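Local coordinates for phytase (Debaryomyces castellii, PDB 2GFI), which hydrolyses phytate (inositol hexakisphosphate), releasing phosphate as a 3-phytase of the histidine acid phosphatase family, at the interface of chains A and B and the interface of chains A and C. Coordinates in Å, arbitrary orientation; residue numbers count along the deposited sequence, not the author numbering. Chains: chain A/B/C, phytase.

Contact 1: the interface of chains A and B. Residues chain A 4-7; chain B 4-7.
The backbone carbonyl oxygen of A:Leu4 is gripped from two quarters: the amide N of B:Asn6 donates to it at 2.9 Å, and water 1 lies 2.7 Å from the same O. The two-fold twin, A:Asn6 N to the O of B:Leu4, completes a pair of bonds that brackets A:Ile5 and B:Ile5 in a short antiparallel beta bridge between the N-terminal segments of two copies of the enzyme. It pairs these copies in the deposited assembly; the structure alone does not show whether the pairing forms in solution. On one side of this bridge the isoleucine side chains lie alongside each other and point the same way, CG1 of A:Ile5 3.9 Å from CG2 of B:Ile5. Because CG1 stands anti to the carbonyl carbon (chi1 -71°) and CG2 anti to the backbone N, each residue offers one branch to the other branch of its twin. At the flanks, the amide oxygen OD1 of B:Asn6 rests 3.4 Å from CB of A:Leu4, the two side chains crossing nearly at right angles. Two waters lie on the opposite face from the isoleucines, beside the amides of A:Asn7 and B:Asn7, whose planes are 77° apart. OD1 of A:Asn7 and OD1 of B:Asn7 lie 3.6 Å apart, and both waters bridge them, probably easing the approach of two like dipoles. Water 2 sits 2.9 Å from OD1 of A:Asn7 and 3.2 Å from OD1 of B:Asn7.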
loop_
_atom_site.group_PDB
_atom_site.type_symbol
_atom_site.label_atom_id
_atom_site.label_comp_id
_atom_site.label_asym_id
_atom_site.label_seq_id
_atom_site.Cartn_x
_atom_site.Cartn_y
_atom_site.Cartn_z
ATOM N N LEU A 4 9.128 0.979 -14.215
ATOM C CA LEU A 4 7.671 1.052 -14.419
ATOM C C LEU A 4 7.072 -0.214 -15.010
ATOM O O LEU A 4 5.859 -0.391 -15.038
ATOM C CB LEU A 4 7.314 2.235 -15.308
ATOM C CG LEU A 4 7.516 3.622 -14.708
ATOM C CD1 LEU A 4 7.119 4.685 -15.687
ATOM C CD2 LEU A 4 6.757 3.781 -13.417
ATOM N N ILE A 5 7.927 -1.112 -15.475
ATOM C CA ILE A 5 7.462 -2.310 -16.156
ATOM C C ILE A 5 7.687 -3.491 -15.248
ATOM O O ILE A 5 8.770 -3.671 -14.704
ATOM C CB ILE A 5 8.230 -2.450 -17.486
ATOM C CG1 ILE A 5 7.740 -1.350 -18.463
ATOM C CG2 ILE A 5 8.037 -3.851 -18.100
ATOM C CD1 ILE A 5 8.717 -1.079 -19.667
ATOM N N ASN A 6 6.644 -4.272 -15.029
ATOM C CA ASN A 6 6.791 -5.498 -14.234
ATOM C C ASN A 6 7.373 -5.182 -12.879
ATOM O O ASN A 6 8.267 -5.878 -12.382
ATOM C CB ASN A 6 7.702 -6.515 -14.958
ATOM C CG ASN A 6 7.073 -7.045 -16.210
ATOM O OD1 ASN A 6 5.863 -7.178 -16.281
ATOM N ND2 ASN A 6 7.881 -7.342 -17.201
ATOM N N ASN A 7 6.870 -4.131 -12.257
ATOM C CA ASN A 7 7.437 -3.807 -10.981
ATOM C C ASN A 7 6.576 -4.321 -9.846
ATOM O O ASN A 7 6.845 -4.043 -8.703
ATOM C CB ASN A 7 7.740 -2.311 -10.891
ATOM C CG ASN A 7 6.523 -1.493 -10.690
ATOM O OD1 ASN A 7 5.423 -1.827 -11.162
ATOM N ND2 ASN A 7 6.695 -0.404 -9.978
ATOM N N LEU B 4 0.550 -5.107 -16.123
ATOM C CA LEU B 4 1.853 -5.114 -15.436
ATOM C C LEU B 4 2.778 -3.987 -15.867
ATOM O O LEU B 4 3.801 -3.729 -15.240
ATOM C CB LEU B 4 2.560 -6.447 -15.643
ATOM C CG LEU B 4 1.946 -7.658 -14.950
ATOM C CD1 LEU B 4 2.745 -8.893 -15.234
ATOM C CD2 LEU B 4 1.819 -7.439 -13.466
ATOM N N ILE B 5 2.413 -3.299 -16.937
ATOM C CA ILE B 5 3.274 -2.270 -17.497
ATOM C C ILE B 5 2.665 -0.924 -17.199
ATOM O O ILE B 5 1.482 -0.702 -17.433
ATOM C CB ILE B 5 3.414 -2.517 -19.013
ATOM C CG1 ILE B 5 4.286 -3.780 -19.234
ATOM C CG2 ILE B 5 4.030 -1.296 -19.725
ATOM C CD1 ILE B 5 4.152 -4.410 -20.671
ATOM N N ASN B 6 3.454 -0.035 -16.623
ATOM C CA ASN B 6 2.976 1.332 -16.381
ATOM C C ASN B 6 1.703 1.310 -15.571
ATOM O O ASN B 6 0.743 2.035 -15.860
ATOM C CB ASN B 6 2.721 2.069 -17.715
ATOM C CG ASN B 6 3.990 2.326 -18.469
ATOM O OD1 ASN B 6 5.032 2.531 -17.868
ATOM N ND2 ASN B 6 3.917 2.310 -19.779
ATOM N N ASN B 7 1.679 0.484 -14.541
ATOM C CA ASN B 7 0.463 0.437 -13.784
ATOM C C ASN B 7 0.561 1.277 -12.526
ATOM O O ASN B 7 -0.332 1.264 -11.715
ATOM C CB ASN B 7 0.048 -1.011 -13.522
ATOM C CG ASN B 7 0.866 -1.658 -12.472
ATOM O OD1 ASN B 7 2.061 -1.365 -12.297
ATOM N ND2 ASN B 7 0.235 -2.553 -11.746
HETATM O O HOH W 1 4.243 0.425 -13.080
HETATM O O HOH W 2 3.944 -3.918 -12.584
#

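Contact 2: the interface of chains A and C. Residues chain A 145, 154, 183; chain C 124-125.
A small mixed patch, part apolar packing and part salt bridge, joins two copies of this histidine acid phosphatase across a two-fold interface and probably helps hold the deposited tetramer together; the structure alone does not show whether that tetramer forms in solution. A loop of chain C, C:Pro124 and C:Lys125, lies against helix 133-148 and the 3-10 helix 181-183 of chain A. The proline ring meets the aliphatic root of A:Arg145, its CB 3.3 Å from the arginine CG, the two side chains crossing at about a right angle. A:Arg145 starts out with CG opposite the backbone N (chi1 171°) and then bends at chi2 and chi3, which carries its guanidinium group alongside the lysine. There NH1 lies 3.4 Å from CG of C:Lys125, against the methylenes, while the amine NZ of C:Lys125 is 6.1 Å from NH1 of A:Arg145. Extended beyond CG, C:Lys125 reaches past the arginine to A:Asp183, which points at it from the opposite direction. NZ of C:Lys125 forms a salt bridge with the carboxylate OD2 of A:Asp183 at 3.2 Å; OD1 is farther, 3.8 Å from NZ. A methionine in place of C:Lys125 would probably leave the carboxylate of A:Asp183 without this positive mate across the interface. Beside the lysine's far end, the methyl CG2 of A:Thr154 stands 4.4 Å from CE of C:Lys125.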
loop_
_atom_site.group_PDB
_atom_site.type_symbol
_atom_site.label_atom_id
_atom_site.label_comp_id
_atom_site.label_asym_id
_atom_site.label_seq_id
_atom_site.Cartn_x
_atom_site.Cartn_y
_atom_site.Cartn_z
ATOM N N ARG A 145 8.518 -19.676 14.235
ATOM C CA ARG A 145 9.063 -19.651 15.577
ATOM C C ARG A 145 8.431 -18.533 16.372
ATOM O O ARG A 145 8.037 -18.748 17.507
ATOM C CB ARG A 145 10.583 -19.506 15.606
ATOM C CG ARG A 145 11.118 -19.266 17.037
ATOM C CD ARG A 145 10.936 -20.417 18.069
ATOM N NE ARG A 145 12.121 -21.168 17.883
ATOM C CZ ARG A 145 13.155 -21.272 18.672
ATOM N NH1 ARG A 145 13.190 -20.818 19.916
ATOM N NH2 ARG A 145 14.163 -21.922 18.169
ATOM N N THR A 154 13.551 -25.875 24.307
ATOM C CA THR A 154 14.912 -25.816 23.773
ATOM C C THR A 154 15.885 -26.887 24.306
ATOM O O THR A 154 17.039 -26.965 23.847
ATOM C CB THR A 154 15.501 -24.413 23.919
ATOM O OG1 THR A 154 15.359 -23.954 25.271
ATOM C CG2 THR A 154 14.695 -23.400 23.092
ATOM N N ASP A 183 20.533 -21.015 17.005
ATOM C CA ASP A 183 20.543 -22.295 17.718
ATOM C C ASP A 183 20.552 -23.487 16.779
ATOM O O ASP A 183 20.590 -24.624 17.237
ATOM C CB ASP A 183 19.312 -22.448 18.615
ATOM C CG ASP A 183 19.289 -21.454 19.740
ATOM O OD1 ASP A 183 20.371 -21.159 20.303
ATOM O OD2 ASP A 183 18.231 -20.917 20.131
ATOM N N PRO C 124 12.819 -14.222 17.548
ATOM C CA PRO C 124 11.697 -15.142 17.717
ATOM C C PRO C 124 11.718 -15.945 19.048
ATOM O O PRO C 124 10.682 -16.415 19.515
ATOM C CB PRO C 124 11.860 -16.052 16.505
ATOM C CG PRO C 124 12.359 -15.098 15.485
ATOM C CD PRO C 124 13.432 -14.358 16.215
ATOM N N LYS C 125 12.889 -16.084 19.651
ATOM C CA LYS C 125 13.053 -16.856 20.868
ATOM C C LYS C 125 12.641 -16.051 22.115
ATOM O O LYS C 125 12.165 -16.625 23.085
ATOM C CB LYS C 125 14.508 -17.270 20.944
ATOM C CG LYS C 125 14.842 -18.518 21.752
ATOM C CD LYS C 125 16.342 -18.738 21.614
ATOM C CE LYS C 125 16.895 -19.645 22.667
ATOM N NZ LYS C 125 18.307 -19.241 22.903
#

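Contact 1 and contact 2 lie about 39 Å apart and share no residues, so chain A meets two different neighbours through separate surfaces. The N-terminal segment serves contact 1, whereas contact 2 uses a helix, a 3-10 helix and a loop from the body of the enzyme. Each belongs to a two-fold interface, and together such pairings can link the four copies of the deposited assembly. The nucleophilic histidine A:His70 of the RHG motif is about 27 Å from the centre of contact 1 and about 22 Å from that of contact 2, so neither patch is likely to take a direct part in catalysis, and their role is probably structural.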